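Local coordinates for hypothetical protein PH1933 (Pyrococcus horikoshii, PDB 1WWZ) that binds acetyl coenzyme A and is probably an acyltransferase of the GNAT family, at residues A53-F58 against C72-F77. Residues are numbered along the deposited sequence; the frame is centred on the assembly and turned at random.
Sequences ASDGFF and CDKDWF
Gly56 and Cys72 meet at the open end of the antiparallel beta hairpin formed by strands 57-62 and 65-78 of the GNAT fold, and here the packing is tight. Cys72 N donates to Gly56 O over 2.7 Å, while Gly56 CA sends a C-H...O contact back to Cys72 O at 3.2 Å. Glycine suits this place because a beta carbon would run into that same carbonyl oxygen. The small Ala53 fits beside it, its methyl lying 3.7 Å from Cys72 O and also touching the carboxylate carbon of Asp73. Cys72 holds its thiol anti to its own carbonyl carbon (chi1 -41°), and SG reaches the rim of the Phe58 ring at CD2, 3.9 Å away and near the ring plane; Phe113 of helix 102-115 packs against both residues.

Toward the partly exposed side the contact thins to one ion pair. The long Lys74 side chain crosses that of Asp55 at about a right angle, and NZ meets Asp55 OD2 at 3.0 Å from above the carboxylate plane. With Lys8 still paired to OD1, an alanine in place of Lys74 would probably leave Asp55 OD2 without its ammonium mate and the chain corner without its ionic tie to residues 53-58. At that corner Asp73, held by His89 through OD2, closes an Asx turn: its OD1 accepts from Asp75 N at 2.8 Å.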
loop_
_atom_site.group_PDB
_atom_site.type_symbol
_atom_site.label_atom_id
_atom_site.label_comp_id
_atom_site.label_asym_id
_atom_site.label_seq_id
_atom_site.Cartn_x
_atom_site.Cartn_y
_atom_site.Cartn_z
ATOM N N ALA A 53 17.935 4.213 -11.488
ATOM C CA ALA A 53 16.638 3.562 -11.307
ATOM C C ALA A 53 15.398 4.403 -11.617
ATOM O O ALA A 53 14.429 4.399 -10.850
ATOM C CB ALA A 53 16.552 3.027 -9.874
ATOM N N SER A 54 15.412 5.102 -12.745
ATOM C CA SER A 54 14.275 5.930 -13.128
ATOM C C SER A 54 12.974 5.131 -13.177
ATOM O O SER A 54 11.907 5.647 -12.844
ATOM C CB SER A 54 14.535 6.572 -14.493
ATOM O OG SER A 54 14.873 5.590 -15.456
ATOM N N ASP A 55 13.068 3.867 -13.579
ATOM C CA ASP A 55 11.894 3.008 -13.683
ATOM C C ASP A 55 11.153 2.814 -12.360
ATOM O O ASP A 55 9.990 2.422 -12.357
ATOM C CB ASP A 55 12.298 1.645 -14.254
ATOM C CG ASP A 55 11.105 0.749 -14.526
ATOM O OD1 ASP A 55 10.140 1.220 -15.165
ATOM O OD2 ASP A 55 11.134 -0.429 -14.109
ATOM N N GLY A 56 11.818 3.091 -11.242
ATOM C CA GLY A 56 11.180 2.923 -9.945
ATOM C C GLY A 56 11.184 4.194 -9.118
ATOM O O GLY A 56 11.199 4.153 -7.888
ATOM N N PHE A 57 11.175 5.330 -9.804
ATOM C CA PHE A 57 11.181 6.637 -9.158
ATOM C C PHE A 57 9.722 7.065 -8.992
ATOM O O PHE A 57 9.079 7.494 -9.951
ATOM C CB PHE A 57 11.938 7.631 -10.047
ATOM C CG PHE A 57 12.631 8.728 -9.292
ATOM C CD1 PHE A 57 14.021 8.804 -9.284
ATOM C CD2 PHE A 57 11.902 9.701 -8.622
ATOM C CE1 PHE A 57 14.675 9.841 -8.620
ATOM C CE2 PHE A 57 12.545 10.741 -7.952
ATOM C CZ PHE A 57 13.936 10.810 -7.954
ATOM N N PHE A 58 9.201 6.928 -7.776
ATOM C CA PHE A 58 7.816 7.279 -7.478
ATOM C C PHE A 58 7.719 8.571 -6.684
ATOM O O PHE A 58 8.508 8.806 -5.773
ATOM C CB PHE A 58 7.154 6.160 -6.668
ATOM C CG PHE A 58 6.912 4.912 -7.453
ATOM C CD1 PHE A 58 5.787 4.794 -8.259
ATOM C CD2 PHE A 58 7.825 3.863 -7.411
ATOM C CE1 PHE A 58 5.574 3.649 -9.017
ATOM C CE2 PHE A 58 7.623 2.712 -8.165
ATOM C CZ PHE A 58 6.494 2.605 -8.972
ATOM N N CYS A 72 13.082 3.297 -6.092
ATOM C CA CYS A 72 13.105 1.837 -6.024
ATOM C C CYS A 72 13.906 1.243 -7.178
ATOM O O CYS A 72 13.597 1.485 -8.342
ATOM C CB CYS A 72 11.669 1.319 -6.066
ATOM S SG CYS A 72 10.529 2.309 -5.054
ATOM N N ASP A 73 14.924 0.457 -6.848
ATOM C CA ASP A 73 15.791 -0.156 -7.852
ATOM C C ASP A 73 15.562 -1.664 -7.928
ATOM O O ASP A 73 15.926 -2.390 -7.010
ATOM C CB ASP A 73 17.254 0.113 -7.487
ATOM C CG ASP A 73 18.204 -0.123 -8.648
ATOM O OD1 ASP A 73 17.885 -0.952 -9.525
ATOM O OD2 ASP A 73 19.277 0.517 -8.669
ATOM N N LYS A 74 14.981 -2.134 -9.027
ATOM C CA LYS A 74 14.719 -3.564 -9.186
ATOM C C LYS A 74 15.966 -4.306 -9.657
ATOM O O LYS A 74 15.965 -5.533 -9.752
ATOM C CB LYS A 74 13.590 -3.784 -10.201
ATOM C CG LYS A 74 13.949 -3.365 -11.623
ATOM C CD LYS A 74 12.820 -3.661 -12.600
ATOM C CE LYS A 74 13.264 -3.461 -14.046
ATOM N NZ LYS A 74 13.695 -2.059 -14.333
ATOM N N ASP A 75 17.031 -3.562 -9.939
ATOM C CA ASP A 75 18.261 -4.164 -10.438
ATOM C C ASP A 75 19.507 -3.750 -9.658
ATOM O O ASP A 75 20.444 -3.181 -10.217
ATOM C CB ASP A 75 18.407 -3.806 -11.922
ATOM C CG ASP A 75 19.633 -4.425 -12.558
ATOM O OD1 ASP A 75 19.909 -5.612 -12.291
ATOM O OD2 ASP A 75 20.309 -3.722 -13.341
ATOM N N TRP A 76 19.525 -4.060 -8.365
ATOM C CA TRP A 76 20.658 -3.702 -7.524
ATOM C C TRP A 76 21.481 -4.905 -7.080
ATOM O O TRP A 76 20.956 -5.860 -6.509
ATOM C CB TRP A 76 20.170 -2.947 -6.286
ATOM C CG TRP A 76 21.284 -2.359 -5.497
ATOM C CD1 TRP A 76 21.739 -2.770 -4.276
ATOM C CD2 TRP A 76 22.112 -1.256 -5.885
ATOM N NE1 TRP A 76 22.800 -1.990 -3.880
ATOM C CE2 TRP A 76 23.050 -1.054 -4.851
ATOM C CE3 TRP A 76 22.152 -0.421 -7.010
ATOM C CZ2 TRP A 76 24.020 -0.044 -4.903
ATOM C CZ3 TRP A 76 23.119 0.584 -7.064
ATOM C CH2 TRP A 76 24.038 0.757 -6.015
ATOM N N PHE A 77 22.782 -4.865 -7.329
ATOM C CA PHE A 77 23.599 -5.981 -6.907
ATOM C C PHE A 77 24.129 -5.741 -5.503
ATOM O O PHE A 77 24.694 -4.690 -5.208
ATOM C CB PHE A 77 24.767 -6.215 -7.856
ATOM C CG PHE A 77 25.445 -7.528 -7.630
ATOM C CD1 PHE A 77 24.983 -8.679 -8.260
ATOM C CD2 PHE A 77 26.489 -7.634 -6.720
ATOM C CE1 PHE A 77 25.551 -9.919 -7.980
ATOM C CE2 PHE A 77 27.062 -8.873 -6.433
ATOM C CZ PHE A 77 26.590 -10.013 -7.065
#